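Local coordinates for hypothetical protein TM1010 (Thermotoga maritima, PDB 2F4P) that is of unknown function but folds as a small beta-barrel protein of the cupin superfamily, built from antiparallel strands and found here as two subunits, at residues Q49-F55 with L115-S121; G58-W63 with T136-Y140; R76-F80 with P111-L115. All coordinates share one frame; numbering follows the deposited sequence. Where two conformers were deposited one is given.

Contact 1 of 3, residues Q49-F55 with L115-S121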
ATOM      1  N   GLN A  49       3.506   8.889  -2.002  1.00 36.82           N
ATOM      2  CA  GLN A  49       2.535   9.109  -0.957  1.00 34.97           C
ATOM      3  C   GLN A  49       1.587   7.936  -0.918  1.00 36.53           C
ATOM      4  O   GLN A  49       1.393   7.263  -1.924  1.00 36.28           O
ATOM      5  CB  GLN A  49       1.801  10.402  -1.196  1.00 36.97           C
ATOM      6  CG  GLN A  49       2.648  11.588  -0.912  1.00 38.09           C
ATOM      7  CD  GLN A  49       1.908  12.868  -1.137  1.00 53.07           C
ATOM      8  OE1 GLN A  49       1.147  12.997  -2.101  1.00 59.43           O
ATOM      9  NE2 GLN A  49       2.115  13.831  -0.248  1.00 51.02           N
ATOM     10  N   VAL A  50       1.051   7.660   0.271  1.00 35.34           N
ATOM     11  CA  VAL A  50       0.143   6.528   0.484  1.00 36.25           C
ATOM     12  C   VAL A  50      -1.058   7.025   1.314  1.00 37.46           C
ATOM     13  O   VAL A  50      -0.913   7.800   2.273  1.00 36.68           O
ATOM     14  CB  VAL A  50       0.843   5.342   1.203  1.00 34.77           C
ATOM     15  CG1 VAL A  50      -0.075   4.139   1.293  1.00 37.77           C
ATOM     16  CG2 VAL A  50       2.139   4.957   0.499  1.00 37.17           C
ATOM     17  N   TYR A  51      -2.245   6.593   0.911  1.00 36.97           N
ATOM     18  CA  TYR A  51      -3.466   7.003   1.590  0.50 36.83           C
ATOM     19  C   TYR A  51      -4.461   5.867   1.586  1.00 35.81           C
ATOM     20  O   TYR A  51      -4.322   4.904   0.846  1.00 36.07           O
ATOM     21  CB  TYR A  51      -4.058   8.263   0.947  0.50 37.80           C
ATOM     22  CG  TYR A  51      -3.758   8.318  -0.514  0.50 38.27           C
ATOM     23  CD1 TYR A  51      -2.540   8.825  -0.979  0.50 32.59           C
ATOM     24  CD2 TYR A  51      -4.665   7.822  -1.434  0.50 41.60           C
ATOM     25  CE1 TYR A  51      -2.239   8.823  -2.324  0.50 34.03           C
ATOM     26  CE2 TYR A  51      -4.380   7.835  -2.785  0.50 43.43           C
ATOM     27  CZ  TYR A  51      -3.176   8.333  -3.223  0.50 39.17           C
ATOM     28  OH  TYR A  51      -2.938   8.318  -4.565  0.50 36.30           O
ATOM     29  N   ASP A  52      -5.433   5.992   2.473  1.00 36.61           N
ATOM     30  CA  ASP A  52      -6.504   5.015   2.628  1.00 38.17           C
ATOM     31  C   ASP A  52      -7.779   5.795   2.423  1.00 38.17           C
ATOM     32  O   ASP A  52      -7.951   6.848   3.062  1.00 36.96           O
ATOM     33  CB  ASP A  52      -6.467   4.437   4.040  1.00 41.10           C
ATOM     34  CG  ASP A  52      -7.269   3.152   4.167  1.00 46.89           C
ATOM     35  OD1 ASP A  52      -7.330   2.360   3.202  1.00 51.82           O
ATOM     36  OD2 ASP A  52      -7.824   2.920   5.248  1.00 64.99           O
ATOM     37  N   VAL A  53      -8.650   5.314   1.530  1.00 37.14           N
ATOM     38  CA  VAL A  53      -9.847   6.054   1.093  0.50 35.42           C
ATOM     39  C   VAL A  53     -11.113   5.201   1.255  1.00 36.50           C
ATOM     40  O   VAL A  53     -11.120   4.022   0.870  1.00 36.85           O
ATOM     41  CB  VAL A  53      -9.769   6.461  -0.401  0.50 35.70           C
ATOM     42  CG1 VAL A  53     -10.839   7.555  -0.750  0.50 29.85           C
ATOM     43  CG2 VAL A  53      -8.373   6.920  -0.774  0.50 37.66           C
ATOM     44  N   VAL A  54     -12.175   5.790   1.799  1.00 35.81           N
ATOM     45  CA  VAL A  54     -13.510   5.180   1.759  0.50 34.78           C
ATOM     46  C   VAL A  54     -14.417   6.041   0.902  1.00 34.46           C
ATOM     47  O   VAL A  54     -14.546   7.246   1.163  1.00 35.60           O
ATOM     48  CB  VAL A  54     -14.164   5.089   3.152  0.50 34.86           C
ATOM     49  CG1 VAL A  54     -15.519   4.358   3.057  0.50 31.52           C
ATOM     50  CG2 VAL A  54     -13.225   4.410   4.135  0.50 42.38           C
ATOM     51  N   PHE A  55     -15.022   5.430  -0.116  1.00 36.64           N
ATOM     52  CA  PHE A  55     -16.065   6.055  -0.938  1.00 34.24           C
ATOM     53  C   PHE A  55     -17.385   5.426  -0.500  1.00 34.76           C
ATOM     54  O   PHE A  55     -17.560   4.208  -0.598  1.00 34.18           O
ATOM     55  CB  PHE A  55     -15.908   5.721  -2.408  1.00 35.71           C
ATOM     56  CG  PHE A  55     -14.672   6.289  -3.055  1.00 32.94           C
ATOM     57  CD1 PHE A  55     -13.471   5.616  -2.983  1.00 34.12           C
ATOM     58  CD2 PHE A  55     -14.730   7.468  -3.743  1.00 35.91           C
ATOM     59  CE1 PHE A  55     -12.322   6.147  -3.577  1.00 36.89           C
ATOM     60  CE2 PHE A  55     -13.619   7.998  -4.328  1.00 34.70           C
ATOM     61  CZ  PHE A  55     -12.398   7.313  -4.255  1.00 36.19           C
ATOM     62  N   LEU A 115     -16.679   1.469  -1.393  1.00 37.22           N
ATOM     63  CA  LEU A 115     -15.353   0.998  -1.823  1.00 36.22           C
ATOM     64  C   LEU A 115     -14.319   1.552  -0.857  1.00 38.71           C
ATOM     65  O   LEU A 115     -14.362   2.728  -0.503  1.00 39.34           O
ATOM     66  CB  LEU A 115     -15.020   1.448  -3.242  1.00 37.51           C
ATOM     67  CG  LEU A 115     -13.594   1.146  -3.737  1.00 36.19           C
ATOM     68  CD1 LEU A 115     -13.434  -0.316  -4.084  1.00 39.80           C
ATOM     69  CD2 LEU A 115     -13.255   2.036  -4.916  1.00 40.94           C
ATOM     70  N   VAL A 116     -13.430   0.675  -0.400  1.00 36.62           N
ATOM     71  CA  VAL A 116     -12.299   1.065   0.424  1.00 36.26           C
ATOM     72  C   VAL A 116     -11.049   0.578  -0.257  1.00 38.72           C
ATOM     73  O   VAL A 116     -10.965  -0.599  -0.661  1.00 37.14           O
ATOM     74  CB  VAL A 116     -12.352   0.447   1.832  1.00 36.97           C
ATOM     75  CG1 VAL A 116     -11.196   0.996   2.722  1.00 38.01           C
ATOM     76  CG2 VAL A 116     -13.732   0.688   2.461  1.00 42.61           C
ATOM     77  N   HIS A 117     -10.073   1.471  -0.376  1.00 35.94           N
ATOM     78  CA  HIS A 117      -8.820   1.087  -0.969  1.00 38.15           C
ATOM     79  C   HIS A 117      -7.643   1.899  -0.422  1.00 38.15           C
ATOM     80  O   HIS A 117      -7.819   3.020   0.078  1.00 38.26           O
ATOM     81  CB  HIS A 117      -8.901   1.166  -2.510  1.00 39.70           C
ATOM     82  CG  HIS A 117      -8.817   2.547  -3.059  1.00 42.11           C
ATOM     83  ND1 HIS A 117      -7.621   3.211  -3.209  1.00 39.44           N
ATOM     84  CD2 HIS A 117      -9.777   3.385  -3.520  1.00 49.91           C
ATOM     85  CE1 HIS A 117      -7.852   4.415  -3.700  1.00 50.99           C
ATOM     86  NE2 HIS A 117      -9.150   4.540  -3.915  1.00 51.39           N
ATOM     87  N   ILE A 118      -6.458   1.292  -0.507  1.00 38.22           N
ATOM     88  CA  ILE A 118      -5.202   1.982  -0.333  1.00 36.79           C
ATOM     89  C   ILE A 118      -4.828   2.571  -1.685  1.00 37.05           C
ATOM     90  O   ILE A 118      -5.045   1.949  -2.737  1.00 36.68           O
ATOM     91  CB  ILE A 118      -4.094   1.017   0.176  1.00 39.52           C
ATOM     92  CG1 ILE A 118      -4.431   0.519   1.598  1.00 34.38           C
ATOM     93  CG2 ILE A 118      -2.715   1.705   0.183  1.00 38.91           C
ATOM     94  CD1 ILE A 118      -3.817  -0.811   1.950  1.00 41.52           C
ATOM     95  N   GLY A 119      -4.339   3.805  -1.681  1.00 34.94           N
ATOM     96  CA  GLY A 119      -3.804   4.413  -2.895  1.00 35.47           C
ATOM     97  C   GLY A 119      -2.346   4.750  -2.702  1.00 36.32           C
ATOM     98  O   GLY A 119      -1.957   5.193  -1.613  1.00 37.09           O
ATOM     99  N   ILE A 120      -1.537   4.517  -3.742  1.00 36.05           N
ATOM    100  CA  ILE A 120      -0.124   4.852  -3.725  1.00 38.02           C
ATOM    101  C   ILE A 120       0.121   5.809  -4.891  1.00 39.86           C
ATOM    102  O   ILE A 120      -0.087   5.424  -6.049  1.00 38.49           O
ATOM    103  CB  ILE A 120       0.747   3.606  -3.888  1.00 37.34           C
ATOM    104  CG1 ILE A 120       0.364   2.553  -2.856  1.00 40.58           C
ATOM    105  CG2 ILE A 120       2.215   3.954  -3.754  1.00 38.85           C
ATOM    106  CD1 ILE A 120       0.968   1.202  -3.073  1.00 41.20           C
ATOM    107  N   SER A 121       0.487   7.050  -4.591  1.00 38.00           N
ATOM    108  CA  SER A 121       0.927   7.991  -5.623  1.00 36.99           C
ATOM    109  C   SER A 121       2.448   7.809  -5.788  1.00 37.21           C
ATOM    110  O   SER A 121       3.220   8.133  -4.893  1.00 36.24           O
ATOM    111  CB  SER A 121       0.611   9.431  -5.241  1.00 38.66           C
ATOM    112  OG  SER A 121      -0.765   9.627  -5.071  1.00 42.54           O
TER

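Contact 2 of 3, residues G58-W63 with T136-Y140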
ATOM      1  N   GLY A  58     -21.992   5.461  -4.557  1.00 36.65           N
ATOM      2  CA  GLY A  58     -22.248   6.535  -5.490  1.00 36.75           C
ATOM      3  C   GLY A  58     -21.132   7.581  -5.537  1.00 37.56           C
ATOM      4  O   GLY A  58     -21.121   8.432  -6.418  1.00 40.25           O
ATOM      5  N   ALA A  59     -20.233   7.571  -4.567  1.00 36.92           N
ATOM      6  CA  ALA A  59     -19.193   8.595  -4.501  1.00 35.07           C
ATOM      7  C   ALA A  59     -18.003   8.185  -5.359  1.00 36.51           C
ATOM      8  O   ALA A  59     -17.720   6.988  -5.548  1.00 33.91           O
ATOM      9  CB  ALA A  59     -18.761   8.849  -3.072  1.00 35.96           C
ATOM     10  N   ARG A  60     -17.314   9.199  -5.887  1.00 36.92           N
ATOM     11  CA  ARG A  60     -16.197   8.968  -6.788  1.00 35.87           C
ATOM     12  C   ARG A  60     -15.365  10.204  -6.993  1.00 36.18           C
ATOM     13  O   ARG A  60     -15.822  11.333  -6.793  1.00 33.72           O
ATOM     14  CB  ARG A  60     -16.692   8.485  -8.145  1.00 35.82           C
ATOM     15  CG  ARG A  60     -17.380   9.528  -9.027  1.00 42.81           C
ATOM     16  CD  ARG A  60     -18.836   9.407  -8.978  1.00 43.42           C
ATOM     17  NE  ARG A  60     -19.565  10.324  -9.877  1.00 41.98           N
ATOM     18  CZ  ARG A  60     -20.897  10.408  -9.912  1.00 41.09           C
ATOM     19  NH1 ARG A  60     -21.640   9.657  -9.107  1.00 38.72           N
ATOM     20  NH2 ARG A  60     -21.494  11.253 -10.731  1.00 46.16           N
ATOM     21  N   THR A  61     -14.157   9.994  -7.481  1.00 36.90           N
ATOM     22  CA  THR A  61     -13.302  11.083  -7.807  1.00 35.14           C
ATOM     23  C   THR A  61     -13.854  11.791  -9.041  1.00 34.68           C
ATOM     24  O   THR A  61     -14.618  11.213  -9.848  1.00 33.73           O
ATOM     25  CB  THR A  61     -11.844  10.593  -8.134  1.00 38.46           C
ATOM     26  OG1 THR A  61     -11.849   9.862  -9.375  1.00 34.49           O
ATOM     27  CG2 THR A  61     -11.306   9.697  -7.058  1.00 38.71           C
ATOM     28  N   HIS A  62     -13.442  13.037  -9.206  1.00 33.28           N
ATOM     29  CA  HIS A  62     -13.491  13.675 -10.524  1.00 33.79           C
ATOM     30  C   HIS A  62     -12.535  12.953 -11.475  1.00 34.75           C
ATOM     31  O   HIS A  62     -11.665  12.162 -11.046  1.00 35.97           O
ATOM     32  CB  HIS A  62     -13.095  15.139 -10.395  1.00 36.55           C
ATOM     33  CG  HIS A  62     -14.084  15.958  -9.629  1.00 35.64           C
ATOM     34  ND1 HIS A  62     -13.952  17.319  -9.463  1.00 38.48           N
ATOM     35  CD2 HIS A  62     -15.225  15.608  -8.989  1.00 38.78           C
ATOM     36  CE1 HIS A  62     -14.972  17.772  -8.760  1.00 41.89           C
ATOM     37  NE2 HIS A  62     -15.754  16.753  -8.450  1.00 41.14           N
ATOM     38  N   TRP A  63     -12.647  13.254 -12.765  1.00 36.05           N
ATOM     39  CA  TRP A  63     -11.584  12.864 -13.705  1.00 34.53           C
ATOM     40  C   TRP A  63     -10.272  13.550 -13.311  1.00 36.14           C
ATOM     41  O   TRP A  63     -10.255  14.750 -12.994  1.00 36.33           O
ATOM     42  CB  TRP A  63     -11.939  13.261 -15.131  1.00 36.29           C
ATOM     43  CG  TRP A  63     -13.112  12.566 -15.738  1.00 32.08           C
ATOM     44  CD1 TRP A  63     -14.386  13.044 -15.822  1.00 38.47           C
ATOM     45  CD2 TRP A  63     -13.130  11.271 -16.372  1.00 34.26           C
ATOM     46  NE1 TRP A  63     -15.181  12.152 -16.473  1.00 38.17           N
ATOM     47  CE2 TRP A  63     -14.447  11.043 -16.805  1.00 38.30           C
ATOM     48  CE3 TRP A  63     -12.168  10.271 -16.576  1.00 35.40           C
ATOM     49  CZ2 TRP A  63     -14.823   9.877 -17.479  1.00 38.30           C
ATOM     50  CZ3 TRP A  63     -12.549   9.106 -17.258  1.00 33.28           C
ATOM     51  CH2 TRP A  63     -13.847   8.932 -17.710  1.00 36.77           C
ATOM     52  N   THR A 136     -19.968  12.861 -14.699  1.00 37.82           N
ATOM     53  CA  THR A 136     -21.352  13.251 -14.726  1.00 37.54           C
ATOM     54  C   THR A 136     -22.259  12.098 -14.315  1.00 38.58           C
ATOM     55  O   THR A 136     -21.857  10.950 -14.323  1.00 34.17           O
ATOM     56  CB  THR A 136     -21.754  13.745 -16.122  1.00 36.77           C
ATOM     57  OG1 THR A 136     -21.583  12.693 -17.081  1.00 32.28           O
ATOM     58  CG2 THR A 136     -20.909  14.943 -16.516  1.00 39.83           C
ATOM     59  N   GLU A 137     -23.504  12.401 -13.972  1.00 39.76           N
ATOM     60  CA  GLU A 137     -24.412  11.321 -13.604  1.00 41.76           C
ATOM     61  C   GLU A 137     -24.625  10.348 -14.765  1.00 39.69           C
ATOM     62  O   GLU A 137     -24.741   9.145 -14.549  1.00 38.81           O
ATOM     63  CB  GLU A 137     -25.743  11.858 -13.074  1.00 42.81           C
ATOM     64  CG  GLU A 137     -25.641  12.549 -11.703  1.00 49.44           C
ATOM     65  CD  GLU A 137     -25.073  11.672 -10.563  1.00 58.52           C
ATOM     66  OE1 GLU A 137     -24.783  10.460 -10.746  1.00 60.41           O
ATOM     67  OE2 GLU A 137     -24.910  12.218  -9.451  1.00 63.33           O
ATOM     68  N   GLU A 138     -24.648  10.868 -15.989  1.00 36.98           N
ATOM     69  CA  GLU A 138     -24.756  10.027 -17.177  1.00 36.74           C
ATOM     70  C   GLU A 138     -23.517   9.156 -17.357  1.00 37.26           C
ATOM     71  O   GLU A 138     -23.643   7.951 -17.611  1.00 36.64           O
ATOM     72  CB  GLU A 138     -24.984  10.883 -18.436  1.00 36.53           C
ATOM     73  N   GLU A 139     -22.324   9.751 -17.221  1.00 36.75           N
ATOM     74  CA  GLU A 139     -21.105   8.963 -17.303  1.00 36.43           C
ATOM     75  C   GLU A 139     -21.153   7.878 -16.227  1.00 37.33           C
ATOM     76  O   GLU A 139     -20.897   6.715 -16.523  1.00 38.50           O
ATOM     77  CB  GLU A 139     -19.839   9.837 -17.194  1.00 36.71           C
ATOM     78  CG  GLU A 139     -19.583  10.676 -18.457  1.00 33.48           C
ATOM     79  CD  GLU A 139     -18.447  11.694 -18.315  1.00 35.57           C
ATOM     80  OE1 GLU A 139     -18.120  12.083 -17.186  1.00 38.42           O
ATOM     81  OE2 GLU A 139     -17.904  12.139 -19.353  1.00 36.61           O
ATOM     82  N   TYR A 140     -21.542   8.237 -14.999  1.00 38.10           N
ATOM     83  CA  TYR A 140     -21.515   7.264 -13.885  1.00 37.95           C
ATOM     84  C   TYR A 140     -22.557   6.169 -14.091  1.00 37.10           C
ATOM     85  O   TYR A 140     -22.255   4.978 -13.971  1.00 36.37           O
ATOM     86  CB  TYR A 140     -21.686   7.963 -12.530  1.00 36.40           C
ATOM     87  CG  TYR A 140     -21.609   7.039 -11.325  1.00 35.61           C
ATOM     88  CD1 TYR A 140     -20.377   6.547 -10.872  1.00 38.73           C
ATOM     89  CD2 TYR A 140     -22.760   6.666 -10.640  1.00 35.37           C
ATOM     90  CE1 TYR A 140     -20.295   5.710  -9.781  1.00 35.37           C
ATOM     91  CE2 TYR A 140     -22.699   5.836  -9.547  1.00 36.02           C
ATOM     92  CZ  TYR A 140     -21.466   5.350  -9.121  1.00 34.25           C
ATOM     93  OH  TYR A 140     -21.423   4.526  -8.037  1.00 31.28           O
TER
HETATM   94  O   HOH W   1     -24.791   8.845  -7.948  1.00 62.97           O

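Contact 3 of 3, residues R76-F80 with P111-L115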
ATOM      1  N   ARG A  76     -11.823  -3.566   0.516  1.00 37.12           N
ATOM      2  CA  ARG A  76     -13.181  -3.885   0.895  1.00 39.89           C
ATOM      3  C   ARG A  76     -14.190  -3.338  -0.091  1.00 37.25           C
ATOM      4  O   ARG A  76     -14.013  -2.252  -0.644  1.00 37.65           O
ATOM      5  CB  ARG A  76     -13.443  -3.321   2.290  1.00 40.23           C
ATOM      6  CG  ARG A  76     -14.877  -3.341   2.759  1.00 50.02           C
ATOM      7  CD  ARG A  76     -14.893  -3.432   4.258  1.00 53.47           C
ATOM      8  NE  ARG A  76     -16.040  -2.810   4.898  1.00 62.05           N
ATOM      9  CZ  ARG A  76     -16.118  -1.522   5.241  1.00 71.30           C
ATOM     10  NH1 ARG A  76     -15.135  -0.682   4.952  1.00 73.38           N
ATOM     11  NH2 ARG A  76     -17.206  -1.063   5.864  1.00 70.80           N
ATOM     12  N   GLY A  77     -15.276  -4.080  -0.289  1.00 34.68           N
ATOM     13  CA  GLY A  77     -16.434  -3.535  -1.003  1.00 35.57           C
ATOM     14  C   GLY A  77     -16.395  -3.729  -2.503  1.00 37.10           C
ATOM     15  O   GLY A  77     -15.812  -4.690  -2.988  1.00 39.29           O
ATOM     16  N   LYS A  78     -17.027  -2.807  -3.232  1.00 35.35           N
ATOM     17  CA  LYS A  78     -17.176  -2.883  -4.667  1.00 38.33           C
ATOM     18  C   LYS A  78     -17.074  -1.484  -5.248  1.00 38.01           C
ATOM     19  O   LYS A  78     -17.682  -0.533  -4.741  1.00 36.91           O
ATOM     20  CB  LYS A  78     -18.533  -3.497  -5.047  1.00 38.91           C
ATOM     21  CG  LYS A  78     -18.746  -3.661  -6.556  1.00 41.75           C
ATOM     22  CD  LYS A  78     -20.090  -4.338  -6.868  1.00 44.60           C
ATOM     23  CE  LYS A  78     -20.389  -4.373  -8.359  1.00 51.17           C
ATOM     24  NZ  LYS A  78     -21.823  -4.726  -8.611  1.00 52.83           N
ATOM     25  N   GLY A  79     -16.278  -1.354  -6.293  1.00 36.09           N
ATOM     26  CA  GLY A  79     -16.171  -0.099  -6.989  1.00 37.13           C
ATOM     27  C   GLY A  79     -15.898  -0.228  -8.454  1.00 36.07           C
ATOM     28  O   GLY A  79     -16.003  -1.298  -9.032  1.00 36.77           O
ATOM     29  N   PHE A  80     -15.522   0.898  -9.030  1.00 36.47           N
ATOM     30  CA  PHE A  80     -15.259   1.028 -10.449  1.00 38.12           C
ATOM     31  C   PHE A  80     -14.040   1.883 -10.683  1.00 37.61           C
ATOM     32  O   PHE A  80     -13.786   2.838  -9.935  1.00 36.03           O
ATOM     33  CB  PHE A  80     -16.447   1.673 -11.162  1.00 37.55           C
ATOM     34  CG  PHE A  80     -17.621   0.795 -11.222  1.00 38.78           C
ATOM     35  CD1 PHE A  80     -18.486   0.707 -10.132  1.00 36.26           C
ATOM     36  CD2 PHE A  80     -17.866   0.017 -12.329  1.00 41.39           C
ATOM     37  CE1 PHE A  80     -19.597  -0.141 -10.183  1.00 38.21           C
ATOM     38  CE2 PHE A  80     -18.957  -0.819 -12.378  1.00 39.72           C
ATOM     39  CZ  PHE A  80     -19.829  -0.897 -11.298  1.00 40.77           C
ATOM     40  N   PRO A 111     -22.856   2.011  -7.066  1.00 37.39           N
ATOM     41  CA  PRO A 111     -24.044   2.751  -6.643  1.00 37.95           C
ATOM     42  C   PRO A 111     -24.639   2.268  -5.309  1.00 38.60           C
ATOM     43  O   PRO A 111     -25.338   3.033  -4.626  1.00 38.32           O
ATOM     44  CB  PRO A 111     -25.050   2.512  -7.780  1.00 40.56           C
ATOM     45  CG  PRO A 111     -24.299   1.950  -8.906  1.00 40.20           C
ATOM     46  CD  PRO A 111     -23.005   1.407  -8.404  1.00 38.78           C
ATOM     47  N   ASP A 112     -24.383   1.012  -4.949  1.00 37.46           N
ATOM     48  CA  ASP A 112     -25.085   0.389  -3.813  1.00 37.83           C
ATOM     49  C   ASP A 112     -24.172  -0.344  -2.853  1.00 35.47           C
ATOM     50  O   ASP A 112     -24.629  -1.200  -2.088  1.00 33.90           O
ATOM     51  CB  ASP A 112     -26.153  -0.562  -4.340  1.00 39.30           C
ATOM     52  CG  ASP A 112     -25.587  -1.653  -5.232  1.00 42.14           C
ATOM     53  OD1 ASP A 112     -24.349  -1.755  -5.390  1.00 48.38           O
ATOM     54  OD2 ASP A 112     -26.408  -2.398  -5.805  1.00 45.38           O
ATOM     55  N   GLU A 113     -22.888   0.015  -2.890  1.00 38.57           N
ATOM     56  CA  GLU A 113     -21.894  -0.543  -2.001  1.00 38.08           C
ATOM     57  C   GLU A 113     -20.694   0.394  -1.898  1.00 36.22           C
ATOM     58  O   GLU A 113     -20.293   1.013  -2.876  1.00 33.62           O
ATOM     59  CB  GLU A 113     -21.460  -1.934  -2.498  1.00 37.79           C
ATOM     60  CG  GLU A 113     -20.631  -2.710  -1.529  1.00 39.72           C
ATOM     61  CD  GLU A 113     -20.458  -4.192  -1.904  1.00 46.43           C
ATOM     62  OE1 GLU A 113     -21.098  -4.671  -2.871  1.00 44.63           O
ATOM     63  OE2 GLU A 113     -19.659  -4.874  -1.225  1.00 47.23           O
ATOM     64  N   GLU A 114     -20.099   0.458  -0.710  1.00 34.94           N
ATOM     65  CA  GLU A 114     -18.928   1.285  -0.494  1.00 38.21           C
ATOM     66  C   GLU A 114     -17.692   0.652  -1.156  1.00 36.01           C
ATOM     67  O   GLU A 114     -17.666  -0.558  -1.448  1.00 33.70           O
ATOM     68  CB  GLU A 114     -18.706   1.474   1.007  1.00 39.67           C
ATOM     69  CG  GLU A 114     -17.986   0.312   1.632  1.00 45.59           C
ATOM     70  CD  GLU A 114     -18.075   0.298   3.124  1.00 51.61           C
ATOM     71  OE1 GLU A 114     -18.194   1.387   3.744  1.00 68.79           O
ATOM     72  OE2 GLU A 114     -18.047  -0.831   3.666  1.00 69.61           O
ATOM     73  N   LEU A 115     -16.679   1.469  -1.393  1.00 37.22           N
ATOM     74  CA  LEU A 115     -15.353   0.998  -1.823  1.00 36.22           C
ATOM     75  C   LEU A 115     -14.319   1.552  -0.857  1.00 38.71           C
ATOM     76  O   LEU A 115     -14.362   2.728  -0.503  1.00 39.34           O
ATOM     77  CB  LEU A 115     -15.020   1.448  -3.242  1.00 37.51           C
ATOM     78  CG  LEU A 115     -13.594   1.146  -3.737  1.00 36.19           C
ATOM     79  CD1 LEU A 115     -13.434  -0.316  -4.084  1.00 39.80           C
ATOM     80  CD2 LEU A 115     -13.255   2.036  -4.916  1.00 40.94           C
TER
HETATM   81  O   HOH W   2     -16.068   2.014   5.998  1.00 64.36           O
HETATM   82  O   HOH W   3     -23.182  -2.711  -7.716  1.00 46.07           O

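Contact 1 of 3, residues Q49-F55 with L115-S121
Tyr-51 reaches across its antiparallel neighbour to Ser-121, while its backbone pairs with Gly-119. In the conformer described, a first torsion of 31° carries the ring from CB over the partner strand. CG, CD1 and CD2 lie above Gly-119 O, which sits 3.5 Å from the ring plane beneath its centre. Farther out, CE2 approaches Gly-119 CA at 3.5 Å, a place the ring can take because this residue has no side chain. CE1 and CZ pass Ser-121 OG, and at the tip Tyr-51 OH hydrogen-bonds with Ser-121 OG at 2.6 Å, near the ring plane; Gln-70 also binds this hydroxyl. The two strands, 49-55 and 115-121, run side by side in one sheet of the cupin beta-barrel, joined by eight backbone hydrogen bonds. On the face that carries Tyr-51, the imidazole of His-117 lies with one face against Val-53 CB. His-117 ND1 donates a straight bond of 2.9 Å to Ile-118 O, in the ring plane but from above the carbonyl plane, which fixes the ring's rotation. Phe-55 and His-117 meet rim to rim, Phe-55 CE1 lying 3.6 Å from His-117 NE2 with the planes 20° apart. The other face is largely aliphatic: Val-50 CG1 packs on Ile-118 CG2 at 3.8 Å, and Ile-118 and Ile-120 each meet their own counterparts in the second subunit.

Contact 2 of 3, residues G58-W63 with T136-Y140
Gly-58 and Tyr-140 make the nearest backbone approach, with CA atoms 8.5 Å apart, so side chains bridge the gap between segment 58-63 and the start of helix 137-144. Arg-60 does most of this. Its chain bends at chi2 (-101°) and lays the guanidinium flat on Tyr-140, planes 8° apart, in an off-centre cation-pi stack in which Arg-60 NH1 comes 3.4 Å from Tyr-140 CG. The same NH1 donates to Gly-58 O at 3.0 Å, and NH2 bonds to Val-135 O, so the group is gripped from within its own segment and from the chain leading into the helix. Glu-137 approaches the guanidinium edge with its carboxylate turned almost perpendicular, giving a salt bridge whose hydrogen bond, Arg-60 NH2 to Glu-137 OE1 at 3.4 Å, is weak; a water bonded to that OE1 also reaches Arg-60 NH1, weakly. Beyond the stack, Tyr-140 OH approaches Gly-58 CA at 3.3 Å and hydrogen-bonds to Ala-109 O. At the other end Trp-63 NE1 donates to Glu-139 OE1 at 3.0 Å, straight out in the indole plane but from above the carboxylate plane. Thr-136 N reaches that oxygen from the opposite face, so two N-H groups hold it. Glu-139 N in turn donates to Thr-136 OG1 at 3.0 Å, and this reciprocal pair is a capping box at the N-terminus of the helix, tied through Trp-63 to the cupin barrel.

Contact 3 of 3, residues R76-F80 with P111-L115
Lys-78 N donates to Glu-114 O at 2.9 Å, and around this bond the backbones pack closely. Gly-77 pairs with Leu-115 in an antiparallel non-hydrogen-bonded bridge, and Gly-77 CA lies 3.3 Å from Glu-114 O in a CA-H...O contact; with no side chain on Gly-77, the chains come this near. Next to it Leu-115 CD1 rests 3.7 Å from Gly-79 N, beside another glycine. Glu-113 extends along the backbone of Gly-77 and Lys-78 rather than to the ammonium: its OE1 touches Lys-78 CB at 3.6 Å, the two side chains crossing at about a right angle. Toward solvent the contact is looser, and waters span part of it. The Lys-78 chain is extended beyond CG, and its NZ donates to a water at 2.6 Å that in turn donates to Asp-112 OD1; the salt-bridge partner of NZ is the C-terminal carboxylate of Lys-147. At the exposed end Arg-76 and Glu-114 form a salt bridge whose atoms are too close in the model to be placed surely, and a water joins Arg-76 NH1 to Glu-114 OE1. Phe-80 CE1 meets Pro-111 CD at 4.1 Å, and both residues also pack on Thr-144 of helix 137-144, while the Phe-80 ring touches Ile-90 of strand 89-92 and Trp-106 of strand 105-109.

In the fold
Contact 1 lies in one sheet; contacts 2 and 3 both reach the other. The centre of contact 1 is about 6 Å from the centre of the chain, those of contacts 2 and 3 about 12 Å. Between centres, contact 1 is about 17 Å from contact 2 and about 13 Å from contact 3. Leu-115 belongs to both contact 1 and contact 3, and a probable backbone bond of 3.0 Å from Val-116 N to Arg-76 O continues the pairing. Phe-55 CE2 packs 3.7 Å from Arg-60 CA of contact 2. Contacts 2 and 3, centres about 13 Å apart, meet where Tyr-140 OH approaches Pro-111 N at 3.1 Å. An unknown ligand, probably from the crystallisation liquor, lies about 4 Å from the Val-53 side chain and may mark a pocket.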